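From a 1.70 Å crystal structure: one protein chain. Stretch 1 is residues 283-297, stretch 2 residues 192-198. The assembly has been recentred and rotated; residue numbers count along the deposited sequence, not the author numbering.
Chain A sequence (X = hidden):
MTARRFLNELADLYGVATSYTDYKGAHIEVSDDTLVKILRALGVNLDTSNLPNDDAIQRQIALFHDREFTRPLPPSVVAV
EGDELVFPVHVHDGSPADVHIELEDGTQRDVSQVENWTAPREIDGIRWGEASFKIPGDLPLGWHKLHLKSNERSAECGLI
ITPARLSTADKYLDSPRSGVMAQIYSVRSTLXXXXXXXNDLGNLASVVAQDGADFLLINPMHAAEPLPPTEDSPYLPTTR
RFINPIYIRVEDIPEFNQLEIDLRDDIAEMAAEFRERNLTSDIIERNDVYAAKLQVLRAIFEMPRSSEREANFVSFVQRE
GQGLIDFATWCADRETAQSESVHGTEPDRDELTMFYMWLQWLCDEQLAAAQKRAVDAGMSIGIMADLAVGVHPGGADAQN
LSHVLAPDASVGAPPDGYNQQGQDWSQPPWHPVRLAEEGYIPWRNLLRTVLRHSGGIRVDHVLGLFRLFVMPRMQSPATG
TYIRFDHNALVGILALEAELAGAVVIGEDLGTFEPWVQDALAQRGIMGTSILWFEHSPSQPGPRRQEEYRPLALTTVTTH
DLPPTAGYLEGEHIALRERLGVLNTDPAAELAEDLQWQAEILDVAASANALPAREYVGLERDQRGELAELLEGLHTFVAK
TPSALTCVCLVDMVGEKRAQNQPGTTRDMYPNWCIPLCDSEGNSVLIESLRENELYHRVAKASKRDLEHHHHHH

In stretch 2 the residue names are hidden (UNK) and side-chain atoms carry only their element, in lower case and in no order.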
# COMPACT_ATOMS: atom_id res chain seq x y z
N ILE A 283 23.66 -4.83 -10.38
CA ILE A 283 22.28 -4.47 -10.30
C ILE A 283 21.39 -5.69 -10.58
O ILE A 283 21.79 -6.64 -11.28
CB ILE A 283 21.93 -3.16 -11.08
CG1 ILE A 283 22.20 -3.27 -12.58
CG2 ILE A 283 22.71 -1.99 -10.49
CD1 ILE A 283 21.18 -4.06 -13.36
N ILE A 284 20.23 -5.70 -9.91
CA ILE A 284 19.29 -6.81 -10.01
C ILE A 284 18.59 -6.72 -11.40
O ILE A 284 18.11 -5.64 -11.73
CB ILE A 284 18.19 -6.70 -8.91
CG1 ILE A 284 18.75 -6.81 -7.48
CG2 ILE A 284 17.14 -7.79 -9.10
CD1 ILE A 284 19.32 -8.16 -7.17
N GLU A 285 18.49 -7.84 -12.12
CA GLU A 285 17.75 -7.90 -13.42
C GLU A 285 16.58 -8.87 -13.25
O GLU A 285 16.75 -10.08 -13.17
CB GLU A 285 18.63 -8.31 -14.63
CG GLU A 285 17.87 -8.39 -15.98
CD GLU A 285 17.03 -7.13 -16.34
OE1 GLU A 285 17.63 -6.16 -16.89
OE2 GLU A 285 15.76 -7.05 -16.08
N ARG A 286 15.39 -8.28 -13.20
CA ARG A 286 14.19 -9.05 -13.00
C ARG A 286 13.84 -9.79 -14.29
O ARG A 286 13.34 -10.92 -14.25
CB ARG A 286 13.07 -8.14 -12.60
CG ARG A 286 13.17 -7.59 -11.18
CD ARG A 286 12.10 -6.59 -10.91
NE ARG A 286 12.12 -6.18 -9.50
CZ ARG A 286 12.95 -5.29 -8.95
NH1 ARG A 286 12.90 -5.07 -7.66
NH2 ARG A 286 13.85 -4.62 -9.66
N ASN A 287 14.13 -9.16 -15.45
CA ASN A 287 13.52 -9.71 -16.70
C ASN A 287 13.99 -11.08 -17.06
O ASN A 287 13.16 -11.95 -17.31
CB ASN A 287 13.57 -8.74 -17.88
CG ASN A 287 12.70 -7.52 -17.63
OD1 ASN A 287 11.67 -7.62 -16.95
ND2 ASN A 287 13.09 -6.37 -18.17
N ASP A 288 15.29 -11.33 -17.09
CA ASP A 288 15.72 -12.72 -17.45
C ASP A 288 15.44 -13.75 -16.37
O ASP A 288 15.10 -14.89 -16.65
CB ASP A 288 17.18 -12.80 -17.97
CG ASP A 288 18.19 -12.18 -17.05
OD1 ASP A 288 17.86 -11.72 -15.94
OD2 ASP A 288 19.36 -12.11 -17.46
N VAL A 289 15.51 -13.33 -15.11
CA VAL A 289 15.08 -14.21 -14.00
C VAL A 289 13.58 -14.61 -14.14
O VAL A 289 13.23 -15.79 -14.03
CB VAL A 289 15.29 -13.57 -12.59
CG1 VAL A 289 14.79 -14.52 -11.49
CG2 VAL A 289 16.79 -13.29 -12.35
N TYR A 290 12.77 -13.63 -14.50
CA TYR A 290 11.30 -13.89 -14.55
C TYR A 290 10.99 -14.84 -15.72
O TYR A 290 10.28 -15.84 -15.56
CB TYR A 290 10.57 -12.56 -14.72
CG TYR A 290 9.08 -12.57 -14.44
CD1 TYR A 290 8.47 -13.58 -13.72
CD2 TYR A 290 8.29 -11.54 -14.94
CE1 TYR A 290 7.08 -13.54 -13.45
CE2 TYR A 290 6.92 -11.47 -14.65
CZ TYR A 290 6.33 -12.48 -13.93
OH TYR A 290 4.96 -12.38 -13.67
N ALA A 291 11.56 -14.49 -16.86
CA ALA A 291 11.39 -15.33 -18.06
C ALA A 291 11.80 -16.75 -17.79
O ALA A 291 11.11 -17.68 -18.16
CB ALA A 291 12.14 -14.73 -19.25
N ALA A 292 12.92 -16.95 -17.10
CA ALA A 292 13.37 -18.29 -16.78
C ALA A 292 12.48 -19.04 -15.78
O ALA A 292 12.14 -20.22 -15.95
CB ALA A 292 14.82 -18.22 -16.29
N LYS A 293 12.04 -18.34 -14.71
CA LYS A 293 11.08 -18.97 -13.82
C LYS A 293 9.77 -19.37 -14.55
O LYS A 293 9.24 -20.41 -14.31
CB LYS A 293 10.77 -18.04 -12.64
CG LYS A 293 11.95 -17.95 -11.63
CD LYS A 293 11.55 -17.24 -10.34
CE LYS A 293 12.77 -17.08 -9.37
NZ LYS A 293 12.30 -16.67 -8.03
N LEU A 294 9.28 -18.47 -15.39
CA LEU A 294 7.99 -18.71 -16.07
C LEU A 294 8.10 -19.98 -16.94
O LEU A 294 7.20 -20.83 -16.97
CB LEU A 294 7.56 -17.51 -16.88
CG LEU A 294 7.04 -16.34 -16.04
CD1 LEU A 294 7.11 -14.99 -16.72
CD2 LEU A 294 5.65 -16.70 -15.53
N GLN A 295 9.24 -20.13 -17.59
CA GLN A 295 9.49 -21.31 -18.38
C GLN A 295 9.47 -22.59 -17.55
O GLN A 295 8.89 -23.59 -17.95
CB GLN A 295 10.81 -21.18 -19.11
CG GLN A 295 11.15 -22.43 -19.90
CD GLN A 295 12.37 -22.21 -20.75
OE1 GLN A 295 12.35 -22.45 -21.96
NE2 GLN A 295 13.44 -21.69 -20.13
N VAL A 296 10.09 -22.57 -16.38
CA VAL A 296 10.03 -23.71 -15.53
C VAL A 296 8.62 -23.95 -15.00
O VAL A 296 8.17 -25.11 -14.89
CB VAL A 296 10.99 -23.53 -14.30
CG1 VAL A 296 10.82 -24.66 -13.31
CG2 VAL A 296 12.42 -23.38 -14.82
N LEU A 297 7.92 -22.83 -14.64
CA LEU A 297 6.57 -22.97 -14.04
C LEU A 297 5.63 -23.63 -15.07
O LEU A 297 4.86 -24.50 -14.71
CB LEU A 297 6.05 -21.63 -13.61
CG LEU A 297 6.74 -21.20 -12.31
CD1 LEU A 297 6.70 -19.68 -12.19
CD2 LEU A 297 6.04 -21.90 -11.12
N UNK A 192 18.94 -18.32 -3.96
CA UNK A 192 18.09 -17.40 -4.71
C UNK A 192 18.50 -17.38 -6.21
O UNK A 192 19.70 -17.44 -6.54
o UNK A 192 18.05 -15.94 -2.78
c UNK A 192 18.20 -15.99 -4.21
N UNK A 193 17.52 -17.18 -7.08
CA UNK A 193 17.81 -16.90 -8.50
C UNK A 193 18.15 -15.47 -8.76
O UNK A 193 17.40 -14.73 -9.44
c UNK A 193 16.66 -17.39 -9.40
c UNK A 193 15.44 -21.94 -11.08
c UNK A 193 14.90 -21.55 -12.25
c UNK A 193 14.85 -20.23 -12.64
c UNK A 193 16.51 -18.86 -9.48
c UNK A 193 15.95 -20.94 -10.24
c UNK A 193 15.35 -19.21 -11.80
c UNK A 193 16.86 -19.82 -8.55
n UNK A 193 16.52 -21.05 -9.00
c UNK A 193 15.93 -19.59 -10.58
N UNK A 194 19.24 -14.99 -8.15
CA UNK A 194 19.62 -13.63 -8.43
C UNK A 194 18.86 -12.58 -7.65
O UNK A 194 19.23 -11.43 -7.64
N UNK A 195 17.73 -12.95 -7.08
CA UNK A 195 16.93 -11.97 -6.38
C UNK A 195 16.13 -12.70 -5.31
O UNK A 195 15.88 -13.87 -5.44
c UNK A 195 12.48 -9.98 -7.72
c UNK A 195 14.65 -11.77 -7.57
c UNK A 195 16.04 -11.21 -7.36
s UNK A 195 13.59 -10.91 -8.75
N UNK A 196 15.75 -12.00 -4.27
CA UNK A 196 15.08 -12.71 -3.15
C UNK A 196 13.70 -13.21 -3.55
O UNK A 196 13.03 -12.58 -4.42
N UNK A 197 13.29 -14.27 -2.92
CA UNK A 197 12.04 -14.98 -3.23
C UNK A 197 11.32 -15.31 -1.94
O UNK A 197 11.75 -14.87 -0.85
o UNK A 197 14.12 -17.86 -4.17
o UNK A 197 13.16 -17.48 -2.25
c UNK A 197 13.28 -17.24 -3.47
c UNK A 197 12.37 -16.20 -4.13
N UNK A 198 10.20 -16.03 -2.03
CA UNK A 198 9.37 -16.29 -0.79
C UNK A 198 10.15 -17.15 0.21
O UNK A 198 9.91 -17.10 1.42
c UNK A 198 5.73 -16.09 -4.00
c UNK A 198 5.78 -14.26 -2.48
c UNK A 198 6.62 -16.78 -3.19
c UNK A 198 6.66 -14.96 -1.67
c UNK A 198 5.35 -14.80 -3.66
c UNK A 198 7.11 -16.21 -2.03
c UNK A 198 8.01 -17.01 -1.10
O HOH W 1 14.84 -16.45 -6.36

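Position 192 carries two side-chain atoms, one carbon and then one oxygen. This is a short hydroxyl side chain, and it touches nothing on stretch 1. The residue is serine, Ser 192. Its chi1 is -49° (m), and its hydroxyl is hydrogen-bonded to a residue next to the stretch.

Position 193 has one carbon followed by fused five- and six-membered rings. The rings hold eight carbons and one nitrogen. The CA-to-CB bond points toward stretch 1, and the six-membered ring lies along the helix, reaching Ala 292, Lys 293 and Val 296. At the near end of the side chain, CB of 193 is 4.0 Å from CG1 of Val 289. Only an indole fits this pattern, so the residue is tryptophan, Trp 193. CH2 of Trp 193 is 4.0 Å from CG2 of Val 296, and CZ3 of Trp 193 is 4.2 Å from CB of Ala 292. Val 296 meets the ring at its edge. CG of Lys 293 lies 3.6 Å from CE3 of Trp 193, in an oblique approach. The ring nitrogen NE1 is hydrogen-bonded elsewhere in the structure.

Position 194 has no side-chain atoms. Its backbone O is 3.3 Å from CD1 of Ile 284, in the loop before the helix. Phi is 81° and psi is -17°. At these angles a CB would be jammed against the carbonyl oxygen of Trp 193, which by itself calls for glycine. An ideal CB would also sit 3.6 Å from CG2 of Val 289. The residue is glycine, Gly 194.

Position 195 has an unbranched chain of two carbons, a sulfur and a last carbon. Its CB is 4.0 Å from CG2 of Ile 284, and its sulfur is 4.1 Å from CG of Arg 286. A thioether of this length is methionine, Met 195. Chi1 is 93°, between wells, and chi2 is t. The terminal CE lies oblique to the guanidinium of Arg 286.

Position 196 again has no side-chain atoms, and nothing of stretch 1 comes near it. It is glycine, Gly 196. A CB here would point away from stretch 1.

Position 197 has two carbons, the second carrying two oxygens. Its CB is 3.9 Å from NZ of Lys 293. The short carboxylate is aspartate, Asp 197. It is the N-cap of a helix, and its side chain caps a backbone N just past the stretch. Its OD2 is 4.4 Å from NZ of Lys 293, too far for a salt bridge.

Position 198 has one carbon and a ring of six carbons. It is out of reach of stretch 1. With no other side-chain atom, it is phenylalanine, Phe 198.

No direct hydrogen bond joins the stretches. The contact is mainly apolar packing, with Trp 193 against the helix and Met 195 against Ile 284 and Arg 286. Water 1 supplies the polar link. Its O accepts from NZ of Lys 293 (3.0 Å) and N of Trp 193 (2.9 Å), and donates to O of Met 195 (2.9 Å) and OD2 of Asp 197 (2.7 Å).

Stretch 2, residues 192-198: SWGMGDF
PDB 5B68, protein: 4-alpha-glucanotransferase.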